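Local coordinates for septation protein imp2 (Schizosaccharomyces pombe, PDB 5C1F) that anchors cytoskeletal proteins to phospholipid membranes through its F-BAR domain, the part present here, is required for normal septation and takes part in medial ring disassembly, at residues 61-66 with 77-82; 82-87 with 244-249; 86-91 with 238-243; 101-106 with 223-228. All coordinates share one frame; numbering follows the deposited sequence. Where two conformers were deposited one is given.

Contact 1: residues 61-66 with 77-82; sequences TTFSSL and VMKAEV
The K79 side chain and the F63 ring slide past each other in opposite directions, and the lysine's hydrocarbon part does the touching. CD of K79 lies at the edge of the ring, in its plane, 3.5 Å from F63 CE1. Neither face of the phenylalanine is used by the lysine, so this is not a cation-pi pair; the ammonium group is turned to the backbone O of S59 instead. K79 leaves helix 69-155 with CG set away from its own backbone N (chi1 -153°), then bends at both chi3 and chi4. Those two bends lay its methylenes beside the loop, with CE 3.3 Å from the carbonyl O of T61, and let NZ hydrogen-bond to S59 O. A lysine suits the place because a long aliphatic arm can cross to the loop while its charged end finds a carbonyl. T61 turns its hydroxyl back to L58 O. The loop also meets the second subunit, where E36 of that subunit packs on F63 and accepts a bond from the backbone N of S64. With an alanine at K79, S59 O is likely to lose this donor and the F63 edge its aliphatic neighbour. The chemistry is thus divided: methylenes meet the ring edge, while the cation fastens the end of helix 18-59 to helix 69-155.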
loop_
_atom_site.group_PDB
_atom_site.type_symbol
_atom_site.label_atom_id
_atom_site.label_comp_id
_atom_site.label_asym_id
_atom_site.label_seq_id
_atom_site.Cartn_x
_atom_site.Cartn_y
_atom_site.Cartn_z
ATOM N N THR A 61 1.999 16.406 5.580
ATOM C CA THR A 61 1.959 17.562 4.701
ATOM C C THR A 61 1.264 18.718 5.394
ATOM O O THR A 61 0.181 18.561 5.952
ATOM C CB THR A 61 1.241 17.250 3.375
ATOM O OG1 THR A 61 1.957 16.225 2.676
ATOM C CG2 THR A 61 1.171 18.493 2.498
ATOM N N THR A 62 1.911 19.874 5.377
ATOM C CA THR A 62 1.323 21.079 5.930
ATOM C C THR A 62 0.724 21.902 4.803
ATOM O O THR A 62 1.382 22.171 3.799
ATOM C CB THR A 62 2.359 21.920 6.701
ATOM O OG1 THR A 62 3.294 22.496 5.780
ATOM C CG2 THR A 62 3.106 21.054 7.703
ATOM N N PHE A 63 -0.540 22.271 4.963
ATOM C CA PHE A 63 -1.214 23.134 4.006
ATOM C C PHE A 63 -1.187 24.575 4.496
ATOM O O PHE A 63 -0.980 24.828 5.682
ATOM C CB PHE A 63 -2.657 22.680 3.790
ATOM C CG PHE A 63 -2.788 21.428 2.974
ATOM C CD1 PHE A 63 -2.740 20.181 3.575
ATOM C CD2 PHE A 63 -2.975 21.498 1.604
ATOM C CE1 PHE A 63 -2.869 19.029 2.822
ATOM C CE2 PHE A 63 -3.103 20.351 0.848
ATOM C CZ PHE A 63 -3.052 19.113 1.459
ATOM N N SER A 64 -1.397 25.519 3.586
ATOM C CA SER A 64 -1.463 26.924 3.968
ATOM C C SER A 64 -2.765 27.203 4.716
ATOM O O SER A 64 -3.626 26.327 4.831
ATOM C CB SER A 64 -1.347 27.830 2.739
ATOM O OG SER A 64 -2.468 27.681 1.884
ATOM N N SER A 65 -2.897 28.425 5.228
ATOM C CA SER A 65 -4.083 28.830 5.971
ATOM C C SER A 65 -5.073 29.563 5.079
ATOM O O SER A 65 -5.871 30.365 5.557
ATOM C CB SER A 65 -3.695 29.725 7.148
ATOM O OG SER A 65 -2.788 29.064 8.008
ATOM N N LEU A 66 -5.014 29.287 3.780
ATOM C CA LEU A 66 -5.797 30.030 2.800
ATOM C C LEU A 66 -7.226 29.511 2.670
ATOM O O LEU A 66 -8.127 30.255 2.282
ATOM C CB LEU A 66 -5.102 29.996 1.438
ATOM C CG LEU A 66 -3.747 30.708 1.366
ATOM C CD1 LEU A 66 -3.085 30.459 0.026
ATOM C CD2 LEU A 66 -3.914 32.199 1.614
ATOM N N VAL A 77 -9.735 16.718 7.961
ATOM C CA VAL A 77 -10.299 15.401 8.226
ATOM C C VAL A 77 -9.738 14.374 7.246
ATOM O O VAL A 77 -9.379 13.260 7.631
ATOM C CB VAL A 77 -11.839 15.425 8.142
ATOM C CG1 VAL A 77 -12.402 14.015 8.053
ATOM C CG2 VAL A 77 -12.420 16.162 9.343
ATOM N N MET A 78 -9.642 14.766 5.982
ATOM C CA MET A 78 -9.097 13.892 4.951
ATOM C C MET A 78 -7.643 13.530 5.243
ATOM O O MET A 78 -7.237 12.376 5.091
ATOM C CB MET A 78 -9.218 14.556 3.579
ATOM C CG MET A 78 -8.877 13.657 2.405
ATOM S SD MET A 78 -7.154 13.792 1.918
ATOM C CE MET A 78 -7.098 15.503 1.384
ATOM N N LYS A 79 -6.868 14.515 5.684
ATOM C CA LYS A 79 -5.459 14.295 5.992
ATOM C C LYS A 79 -5.304 13.442 7.243
ATOM O O LYS A 79 -4.413 12.601 7.323
ATOM C CB LYS A 79 -4.734 15.628 6.165
ATOM C CG LYS A 79 -3.253 15.560 5.855
ATOM C CD LYS A 79 -2.674 16.947 5.605
ATOM C CE LYS A 79 -2.880 17.844 6.813
ATOM N NZ LYS A 79 -2.147 17.280 7.985
ATOM N N ALA A 80 -6.176 13.663 8.217
ATOM C CA ALA A 80 -6.182 12.853 9.427
ATOM C C ALA A 80 -6.586 11.413 9.128
ATOM O O ALA A 80 -6.096 10.482 9.766
ATOM C CB ALA A 80 -7.116 13.456 10.464
ATOM N N GLU A 81 -7.475 11.225 8.157
ATOM C CA GLU A 81 -7.951 9.883 7.848
ATOM C C GLU A 81 -6.975 9.135 6.947
ATOM O O GLU A 81 -6.899 7.906 6.995
ATOM C CB GLU A 81 -9.346 9.927 7.214
ATOM C CG GLU A 81 -10.466 10.304 8.190
ATOM C CD GLU A 81 -10.601 9.339 9.372
ATOM O OE1 GLU A 81 -10.011 8.236 9.335
ATOM O OE2 GLU A 81 -11.306 9.685 10.345
ATOM N N VAL A 82 -6.226 9.875 6.132
ATOM C CA VAL A 82 -5.133 9.280 5.371
ATOM C C VAL A 82 -4.052 8.822 6.353
ATOM O O VAL A 82 -3.414 7.782 6.156
ATOM C CB VAL A 82 -4.557 10.271 4.332
ATOM C CG1 VAL A 82 -3.189 9.821 3.837
ATOM C CG2 VAL A 82 -5.524 10.434 3.166
#

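Contact 2: residues 82-87 with 244-249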
loop_
_atom_site.group_PDB
_atom_site.type_symbol
_atom_site.label_atom_id
_atom_site.label_comp_id
_atom_site.label_asym_id
_atom_site.label_seq_id
_atom_site.Cartn_x
_atom_site.Cartn_y
_atom_site.Cartn_z
ATOM N N VAL A 82 -6.226 9.875 6.132
ATOM C CA VAL A 82 -5.133 9.280 5.371
ATOM C C VAL A 82 -4.052 8.822 6.353
ATOM O O VAL A 82 -3.414 7.782 6.156
ATOM C CB VAL A 82 -4.557 10.271 4.332
ATOM C CG1 VAL A 82 -3.189 9.821 3.837
ATOM C CG2 VAL A 82 -5.524 10.434 3.166
ATOM N N ASP A 83 -3.876 9.588 7.428
ATOM C CA ASP A 83 -2.949 9.223 8.494
ATOM C C ASP A 83 -3.426 7.961 9.209
ATOM O O ASP A 83 -2.624 7.085 9.534
ATOM C CB ASP A 83 -2.794 10.374 9.491
ATOM C CG ASP A 83 -1.578 10.214 10.389
ATOM O OD1 ASP A 83 -0.658 9.447 10.031
ATOM O OD2 ASP A 83 -1.538 10.870 11.451
ATOM N N ASN A 84 -4.733 7.864 9.445
ATOM C CA ASN A 84 -5.302 6.670 10.066
ATOM C C ASN A 84 -5.106 5.441 9.188
ATOM O O ASN A 84 -4.905 4.333 9.679
ATOM C CB ASN A 84 -6.787 6.868 10.366
ATOM C CG ASN A 84 -7.021 7.699 11.607
ATOM O OD1 ASN A 84 -6.175 7.744 12.505
ATOM N ND2 ASN A 84 -8.171 8.362 11.670
ATOM N N MET A 85 -5.164 5.646 7.880
ATOM C CA MET A 85 -4.920 4.560 6.949
ATOM C C MET A 85 -3.451 4.139 7.001
ATOM O O MET A 85 -3.140 2.951 6.947
ATOM C CB MET A 85 -5.329 4.969 5.534
ATOM C CG MET A 85 -6.842 5.026 5.343
ATOM S SD MET A 85 -7.346 5.387 3.648
ATOM C CE MET A 85 -8.019 7.033 3.835
ATOM N N ALA A 86 -2.557 5.115 7.131
ATOM C CA ALA A 86 -1.130 4.838 7.278
ATOM C C ALA A 86 -0.846 4.008 8.528
ATOM O O ALA A 86 -0.136 3.006 8.464
ATOM C CB ALA A 86 -0.335 6.141 7.319
ATOM N N LYS A 87 -1.403 4.435 9.660
ATOM C CA LYS A 87 -1.239 3.733 10.933
ATOM C C LYS A 87 -1.694 2.283 10.836
ATOM O O LYS A 87 -1.048 1.378 11.368
ATOM C CB LYS A 87 -2.028 4.427 12.045
ATOM C CG LYS A 87 -1.665 5.875 12.285
ATOM C CD LYS A 87 -2.661 6.520 13.241
ATOM C CE LYS A 87 -2.458 8.022 13.341
ATOM N NZ LYS A 87 -3.475 8.659 14.223
ATOM N N CYS A 244 -12.419 6.010 4.761
ATOM C CA CYS A 244 -13.005 6.678 3.605
ATOM C C CYS A 244 -14.431 7.109 3.891
ATOM O O CYS A 244 -14.850 8.192 3.490
ATOM C CB CYS A 244 -12.983 5.764 2.381
ATOM S SG CYS A 244 -11.337 5.487 1.725
ATOM N N GLU A 245 -15.169 6.249 4.585
ATOM C CA GLU A 245 -16.562 6.522 4.898
ATOM C C GLU A 245 -16.665 7.734 5.814
ATOM O O GLU A 245 -17.574 8.551 5.676
ATOM C CB GLU A 245 -17.219 5.303 5.543
ATOM C CG GLU A 245 -18.737 5.318 5.465
ATOM C CD GLU A 245 -19.250 5.144 4.046
ATOM O OE1 GLU A 245 -18.935 4.107 3.420
ATOM O OE2 GLU A 245 -19.964 6.043 3.555
ATOM N N ARG A 246 -15.720 7.859 6.741
ATOM C CA ARG A 246 -15.712 8.999 7.651
ATOM C C ARG A 246 -15.410 10.302 6.901
ATOM O O ARG A 246 -15.952 11.355 7.240
ATOM C CB ARG A 246 -14.709 8.777 8.788
ATOM C CG ARG A 246 -15.144 7.687 9.771
ATOM C CD ARG A 246 -14.291 7.649 11.043
ATOM N NE ARG A 246 -12.903 7.270 10.787
ATOM C CZ ARG A 246 -12.455 6.018 10.770
ATOM N NH1 ARG A 246 -13.288 5.008 10.988
ATOM N NH2 ARG A 246 -11.173 5.775 10.529
ATOM N N ILE A 247 -14.568 10.229 5.871
ATOM C CA ILE A 247 -14.301 11.398 5.037
ATOM C C ILE A 247 -15.583 11.830 4.328
ATOM O O ILE A 247 -15.938 13.009 4.328
ATOM C CB ILE A 247 -13.201 11.130 3.988
ATOM C CG1 ILE A 247 -11.874 10.802 4.675
ATOM C CG2 ILE A 247 -13.034 12.335 3.078
ATOM C CD1 ILE A 247 -10.774 10.354 3.730
ATOM N N ARG A 248 -16.288 10.860 3.751
ATOM C CA ARG A 248 -17.542 11.132 3.052
ATOM C C ARG A 248 -18.610 11.703 3.977
ATOM O O ARG A 248 -19.365 12.582 3.577
ATOM C CB ARG A 248 -18.068 9.862 2.381
ATOM C CG ARG A 248 -17.210 9.390 1.228
ATOM C CD ARG A 248 -17.931 8.353 0.388
ATOM N NE ARG A 248 -17.876 7.022 0.976
ATOM C CZ ARG A 248 -16.901 6.149 0.744
ATOM N NH1 ARG A 248 -15.895 6.474 -0.060
ATOM N NH2 ARG A 248 -16.928 4.951 1.314
ATOM N N LYS A 249 -18.674 11.206 5.210
ATOM C CA LYS A 249 -19.659 11.697 6.173
ATOM C C LYS A 249 -19.382 13.153 6.510
ATOM O O LYS A 249 -20.303 13.951 6.656
ATOM C CB LYS A 249 -19.662 10.852 7.448
ATOM C CG LYS A 249 -20.185 9.447 7.244
ATOM C CD LYS A 249 -21.575 9.458 6.629
ATOM C CE LYS A 249 -22.054 8.047 6.329
ATOM N NZ LYS A 249 -23.403 8.044 5.699
#
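This is a buried apolar contact with a polar margin, between two antiparallel helices of the F-BAR bundle, 69-155 and 162-252. The axes of the two segments run at 171° to each other and come no closer than 10.9 Å, a wide spacing bridged by long side chains. M85 does most of the bridging: its terminal methyl CE sits 4.2 Å from C244 SG and 4.3 Å from I247 CD1. CG of M85 is placed beside its backbone N, the extended chi2 carries SD outward, and chi3 of -111° swings CE to the two side chains. Flexible, unbranched methionine suits such a gap, and the small thiol and branched isoleucine give it apolar neighbours. I247 also packs on T230 of the second subunit, and C244 on S234 of that subunit. At the margin N84 and R246 meet at about a right angle, the amide and guanidinium planes 72° apart, with N84 ND2 4.1 Å from R246 NH2. Both nitrogens are donors, so they have nothing to give each other. E81 serves both residues, OE1 accepting from N84 ND2 and OE2 forming a salt bridge with R246 NE. Dispersion thus holds the interior, while the shared carboxylate probably offsets the arginine's charge at the rim.

Contact 3: residues 86-91 with 238-243; sequences AKSHLQ and FNDDQA
A histidine–carboxylate hydrogen bond and a water-bridged serine form a polar layer between antiparallel helices of the F-BAR bundle. H89 NE2 donates to D240 OD2 at 2.5 Å, reaching the oxygen on its syn side, 19° out of the carboxylate plane. Ring and carboxylate stand 61° apart. Both groups lean beside their backbone N; in H89 chi1 swings the ring toward the partner helix, and chi2 of -78° turns its NE2 corner to the acid. Next to this pair N239 ND2 donates to S88 OG at 2.9 Å, with the oxygen close to the amide plane. A water ties the two pairs together: it donates to D240 OD1 at 2.7 Å, hydrogen-bonds S88 OG, and sits over the centre of one face of the H89 ring. Serine suits the position where the backbones come close, its hydroxyl being short and able to serve several partners. Replacing D240 by a leucine would probably leave H89 NE2 without its acceptor and the water without the carboxylate it donates to. From helix 18-59, E48 accepts a hydrogen bond from H89 ND1 and Y51 meets the ring edge-to-face. The layer therefore joins three helices of one subunit, and C237 of the second subunit packs against D240.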
loop_
_atom_site.group_PDB
_atom_site.type_symbol
_atom_site.label_atom_id
_atom_site.label_comp_id
_atom_site.label_asym_id
_atom_site.label_seq_id
_atom_site.Cartn_x
_atom_site.Cartn_y
_atom_site.Cartn_z
ATOM N N ALA A 86 -2.557 5.115 7.131
ATOM C CA ALA A 86 -1.130 4.838 7.278
ATOM C C ALA A 86 -0.846 4.008 8.528
ATOM O O ALA A 86 -0.136 3.006 8.464
ATOM C CB ALA A 86 -0.335 6.141 7.319
ATOM N N LYS A 87 -1.403 4.435 9.660
ATOM C CA LYS A 87 -1.239 3.733 10.933
ATOM C C LYS A 87 -1.694 2.283 10.836
ATOM O O LYS A 87 -1.048 1.378 11.368
ATOM C CB LYS A 87 -2.028 4.427 12.045
ATOM C CG LYS A 87 -1.665 5.875 12.285
ATOM C CD LYS A 87 -2.661 6.520 13.241
ATOM C CE LYS A 87 -2.458 8.022 13.341
ATOM N NZ LYS A 87 -3.475 8.659 14.223
ATOM N N SER A 88 -2.825 2.079 10.169
ATOM C CA SER A 88 -3.376 0.747 9.982
ATOM C C SER A 88 -2.426 -0.101 9.144
ATOM O O SER A 88 -2.064 -1.210 9.535
ATOM C CB SER A 88 -4.756 0.822 9.323
ATOM O OG SER A 88 -5.241 -0.468 8.986
ATOM N N HIS A 89 -2.015 0.433 7.997
ATOM C CA HIS A 89 -1.101 -0.284 7.117
ATOM C C HIS A 89 0.231 -0.597 7.806
ATOM O O HIS A 89 0.832 -1.636 7.539
ATOM C CB HIS A 89 -0.868 0.510 5.828
ATOM C CG HIS A 89 -1.988 0.394 4.842
ATOM N ND1 HIS A 89 -2.156 -0.714 4.036
ATOM C CD2 HIS A 89 -3.001 1.237 4.534
ATOM C CE1 HIS A 89 -3.220 -0.543 3.275
ATOM N NE2 HIS A 89 -3.754 0.631 3.559
ATOM N N LEU A 90 0.681 0.278 8.701
ATOM C CA LEU A 90 1.908 0.013 9.453
ATOM C C LEU A 90 1.706 -1.160 10.406
ATOM O O LEU A 90 2.569 -2.034 10.520
ATOM C CB LEU A 90 2.364 1.249 10.231
ATOM C CG LEU A 90 3.713 1.104 10.945
ATOM C CD1 LEU A 90 4.822 0.792 9.950
ATOM C CD2 LEU A 90 4.051 2.349 11.749
ATOM N N GLN A 91 0.561 -1.169 11.084
ATOM C CA GLN A 91 0.190 -2.268 11.969
ATOM C C GLN A 91 0.056 -3.576 11.180
ATOM O O GLN A 91 0.501 -4.630 11.629
ATOM C CB GLN A 91 -1.119 -1.939 12.701
ATOM C CG GLN A 91 -1.734 -3.090 13.498
ATOM C CD GLN A 91 -0.993 -3.391 14.790
ATOM O OE1 GLN A 91 0.164 -3.813 14.775
ATOM N NE2 GLN A 91 -1.663 -3.181 15.918
ATOM N N PHE A 238 -11.082 -3.334 5.386
ATOM C CA PHE A 238 -12.126 -2.836 6.273
ATOM C C PHE A 238 -11.721 -1.498 6.897
ATOM O O PHE A 238 -12.468 -0.520 6.831
ATOM C CB PHE A 238 -12.428 -3.871 7.362
ATOM C CG PHE A 238 -13.473 -3.432 8.350
ATOM C CD1 PHE A 238 -14.818 -3.570 8.058
ATOM C CD2 PHE A 238 -13.109 -2.892 9.579
ATOM C CE1 PHE A 238 -15.787 -3.172 8.969
ATOM C CE2 PHE A 238 -14.074 -2.491 10.492
ATOM C CZ PHE A 238 -15.412 -2.631 10.188
ATOM N N ASN A 239 -10.529 -1.458 7.488
ATOM C CA ASN A 239 -10.027 -0.246 8.134
ATOM C C ASN A 239 -9.990 0.960 7.196
ATOM O O ASN A 239 -10.491 2.033 7.537
ATOM C CB ASN A 239 -8.631 -0.486 8.710
ATOM C CG ASN A 239 -8.644 -1.416 9.908
ATOM O OD1 ASN A 239 -9.701 -1.704 10.477
ATOM N ND2 ASN A 239 -7.464 -1.883 10.305
ATOM N N ASP A 240 -9.395 0.783 6.019
ATOM C CA ASP A 240 -9.287 1.870 5.053
ATOM C C ASP A 240 -10.658 2.313 4.556
ATOM O O ASP A 240 -10.901 3.506 4.368
ATOM C CB ASP A 240 -8.411 1.458 3.871
ATOM C CG ASP A 240 -6.934 1.497 4.198
ATOM O OD1 ASP A 240 -6.588 1.594 5.395
ATOM O OD2 ASP A 240 -6.117 1.424 3.256
ATOM N N ASP A 241 -11.554 1.354 4.345
ATOM C CA ASP A 241 -12.895 1.683 3.882
ATOM C C ASP A 241 -13.669 2.466 4.940
ATOM O O ASP A 241 -14.458 3.355 4.606
ATOM C CB ASP A 241 -13.670 0.424 3.497
ATOM C CG ASP A 241 -15.055 0.741 2.978
ATOM O OD1 ASP A 241 -15.160 1.589 2.067
ATOM O OD2 ASP A 241 -16.037 0.172 3.497
ATOM N N GLN A 242 -13.446 2.136 6.213
ATOM C CA GLN A 242 -14.089 2.869 7.301
ATOM C C GLN A 242 -13.570 4.300 7.355
ATOM O O GLN A 242 -14.329 5.231 7.629
ATOM C CB GLN A 242 -13.863 2.177 8.649
ATOM C CG GLN A 242 -14.628 0.876 8.829
ATOM C CD GLN A 242 -16.133 1.062 8.764
ATOM O OE1 GLN A 242 -16.740 1.629 9.672
ATOM N NE2 GLN A 242 -16.742 0.583 7.686
ATOM N N ALA A 243 -12.279 4.474 7.085
ATOM C CA ALA A 243 -11.678 5.803 7.064
ATOM C C ALA A 243 -12.245 6.641 5.920
ATOM O O ALA A 243 -12.520 7.833 6.087
ATOM C CB ALA A 243 -10.163 5.701 6.950
HETATM O O HOH W 1 -5.225 -0.516 6.259
#

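Contact 4: residues 101-106 with 223-228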
loop_
_atom_site.group_PDB
_atom_site.type_symbol
_atom_site.label_atom_id
_atom_site.label_comp_id
_atom_site.label_asym_id
_atom_site.label_seq_id
_atom_site.Cartn_x
_atom_site.Cartn_y
_atom_site.Cartn_z
ATOM N N GLU A 101 5.268 -14.050 7.983
ATOM C CA GLU A 101 6.675 -14.317 7.684
ATOM C C GLU A 101 7.389 -15.105 8.782
ATOM O O GLU A 101 7.973 -16.158 8.519
ATOM C CB GLU A 101 7.430 -13.010 7.444
ATOM C CG GLU A 101 8.944 -13.184 7.370
ATOM C CD GLU A 101 9.683 -11.859 7.337
ATOM O OE1 GLU A 101 9.019 -10.800 7.307
ATOM O OE2 GLU A 101 10.931 -11.875 7.342
ATOM N N ASN A 102 7.341 -14.596 10.009
ATOM C CA ASN A 102 8.045 -15.231 11.121
ATOM C C ASN A 102 7.473 -16.594 11.493
ATOM O O ASN A 102 8.129 -17.378 12.174
ATOM C CB ASN A 102 8.040 -14.318 12.347
ATOM C CG ASN A 102 8.942 -13.109 12.176
ATOM O OD1 ASN A 102 9.831 -13.100 11.321
ATOM N ND2 ASN A 102 8.719 -12.082 12.990
ATOM N N ALA A 103 6.250 -16.872 11.051
ATOM C CA ALA A 103 5.640 -18.176 11.288
ATOM C C ALA A 103 6.419 -19.257 10.548
ATOM O O ALA A 103 6.611 -20.357 11.063
ATOM C CB ALA A 103 4.179 -18.177 10.862
ATOM N N PHE A 104 6.870 -18.932 9.338
ATOM C CA PHE A 104 7.722 -19.833 8.568
ATOM C C PHE A 104 9.077 -19.992 9.241
ATOM O O PHE A 104 9.662 -21.075 9.228
ATOM C CB PHE A 104 7.914 -19.325 7.137
ATOM C CG PHE A 104 6.642 -19.238 6.351
ATOM C CD1 PHE A 104 6.106 -20.364 5.749
ATOM C CD2 PHE A 104 5.980 -18.029 6.211
ATOM C CE1 PHE A 104 4.931 -20.288 5.026
ATOM C CE2 PHE A 104 4.807 -17.947 5.489
ATOM C CZ PHE A 104 4.281 -19.078 4.894
ATOM N N THR A 105 9.571 -18.901 9.821
ATOM C CA THR A 105 10.856 -18.908 10.513
ATOM C C THR A 105 10.807 -19.816 11.736
ATOM O O THR A 105 11.719 -20.611 11.966
ATOM C CB THR A 105 11.274 -17.491 10.949
ATOM O OG1 THR A 105 11.402 -16.650 9.796
ATOM C CG2 THR A 105 12.603 -17.530 11.692
ATOM N N ARG A 106 9.730 -19.695 12.509
ATOM C CA ARG A 106 9.534 -20.513 13.699
ATOM C C ARG A 106 9.312 -21.978 13.324
ATOM O O ARG A 106 9.665 -22.880 14.080
ATOM C CB ARG A 106 8.355 -19.986 14.531
ATOM C CG ARG A 106 8.593 -18.596 15.127
ATOM C CD ARG A 106 7.465 -18.148 16.060
ATOM N NE ARG A 106 6.184 -17.996 15.370
ATOM C CZ ARG A 106 5.697 -16.840 14.922
ATOM N NH1 ARG A 106 4.523 -16.812 14.310
ATOM N NH2 ARG A 106 6.379 -15.714 15.087
ATOM N N LYS A 223 -1.641 -23.929 5.183
ATOM C CA LYS A 223 -2.991 -23.426 4.938
ATOM C C LYS A 223 -3.374 -22.303 5.907
ATOM O O LYS A 223 -3.912 -21.276 5.495
ATOM C CB LYS A 223 -4.015 -24.561 5.037
ATOM C CG LYS A 223 -4.015 -25.519 3.854
ATOM C CD LYS A 223 -5.068 -26.607 4.035
ATOM C CE LYS A 223 -6.449 -26.006 4.249
ATOM N NZ LYS A 223 -7.469 -27.043 4.583
ATOM N N SER A 224 -3.093 -22.504 7.192
ATOM C CA SER A 224 -3.472 -21.534 8.219
ATOM C C SER A 224 -2.734 -20.208 8.053
ATOM O O SER A 224 -3.312 -19.143 8.261
ATOM C CB SER A 224 -3.211 -22.099 9.620
ATOM O OG SER A 224 -1.824 -22.274 9.853
ATOM N N VAL A 225 -1.459 -20.273 7.673
ATOM C CA VAL A 225 -0.661 -19.066 7.488
ATOM C C VAL A 225 -1.157 -18.260 6.291
ATOM O O VAL A 225 -1.279 -17.038 6.368
ATOM C CB VAL A 225 0.833 -19.389 7.299
ATOM C CG1 VAL A 225 1.621 -18.114 7.049
ATOM C CG2 VAL A 225 1.370 -20.098 8.523
ATOM N N MET A 226 -1.444 -18.947 5.188
ATOM C CA MET A 226 -2.030 -18.289 4.028
ATOM C C MET A 226 -3.405 -17.740 4.386
ATOM O O MET A 226 -3.798 -16.675 3.915
ATOM C CB MET A 226 -2.128 -19.247 2.839
ATOM C CG MET A 226 -0.810 -19.443 2.109
ATOM S SD MET A 226 -0.970 -20.353 0.555
ATOM C CE MET A 226 -1.581 -21.939 1.132
ATOM N N TRP A 227 -4.128 -18.469 5.229
ATOM C CA TRP A 227 -5.420 -18.002 5.705
ATOM C C TRP A 227 -5.237 -16.721 6.514
ATOM O O TRP A 227 -5.944 -15.738 6.298
ATOM C CB TRP A 227 -6.112 -19.074 6.545
ATOM C CG TRP A 227 -7.519 -18.727 6.920
ATOM C CD1 TRP A 227 -7.922 -17.973 7.982
ATOM C CD2 TRP A 227 -8.715 -19.127 6.233
ATOM N NE1 TRP A 227 -9.293 -17.876 8.001
ATOM C CE2 TRP A 227 -9.804 -18.575 6.939
ATOM C CE3 TRP A 227 -8.969 -19.894 5.092
ATOM C CZ2 TRP A 227 -11.126 -18.768 6.541
ATOM C CZ3 TRP A 227 -10.283 -20.084 4.699
ATOM C CH2 TRP A 227 -11.344 -19.523 5.421
ATOM N N THR A 228 -4.274 -16.738 7.431
ATOM C CA THR A 228 -3.965 -15.571 8.253
ATOM C C THR A 228 -3.616 -14.371 7.376
ATOM O O THR A 228 -4.049 -13.248 7.647
ATOM C CB THR A 228 -2.805 -15.863 9.235
ATOM O OG1 THR A 228 -3.236 -16.830 10.202
ATOM C CG2 THR A 228 -2.370 -14.598 9.967
#
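An apolar layer of the F-BAR helical bundle is built where V225 of helix 162-252 inserts its two methyls against neighbouring residues of helix 69-155. The branches have separate partners. CG1 reaches the far end of the F104 ring, 3.6 Å from both F104 CE2 and F104 CZ, whereas CG2 lies 4.1 Å from A103 CB. The division follows from chi1 of 178°, which sets CG1 opposite the backbone N and leaves CG2 beside it, so that one methyl points to each partner. F104 projects from its helix with CG beside the backbone N, and the ring's length carries its CE2–CZ side over to the valine. Alanine suits its site because the backbones are near: the CA atoms of A103 and V225 are 7.4 Å apart, leaving space for one methyl on one side and a beta-branched side chain on the other. A branched valine can contact both a large and a small neighbour without needing a long arm. The phenylalanine also packs on L37 and R38 of helix 18-59 and on L222, and so links three helices. K223 faces the second subunit, where its NZ hydrogen-bonds C254 O of that chain. One valine packed against a large and a small neighbour between two long antiparallel helices is consistent with the elongated helical core of an F-BAR dimer.

All four contacts lie in the F-BAR domain and use helix 69-155; contacts 2, 3 and 4 pair it with helix 162-252, while contact 1 pairs it with the loop after helix 18-59. Contact 1 closes before the others open, and contact 4 is nested within the loops closed by contacts 2 and 3, as two long antiparallel helices require. Centres of contacts 2 and 3 are about 8 Å apart; those of contacts 1 and 2, joined by the E81–R246 salt bridge, about 12 Å. Contact 4 stands apart near the chain's centre, its own centre about 22 Å from that of contact 3. All four touch the second subunit, consistent with bundle and dimer interface sharing the same helices.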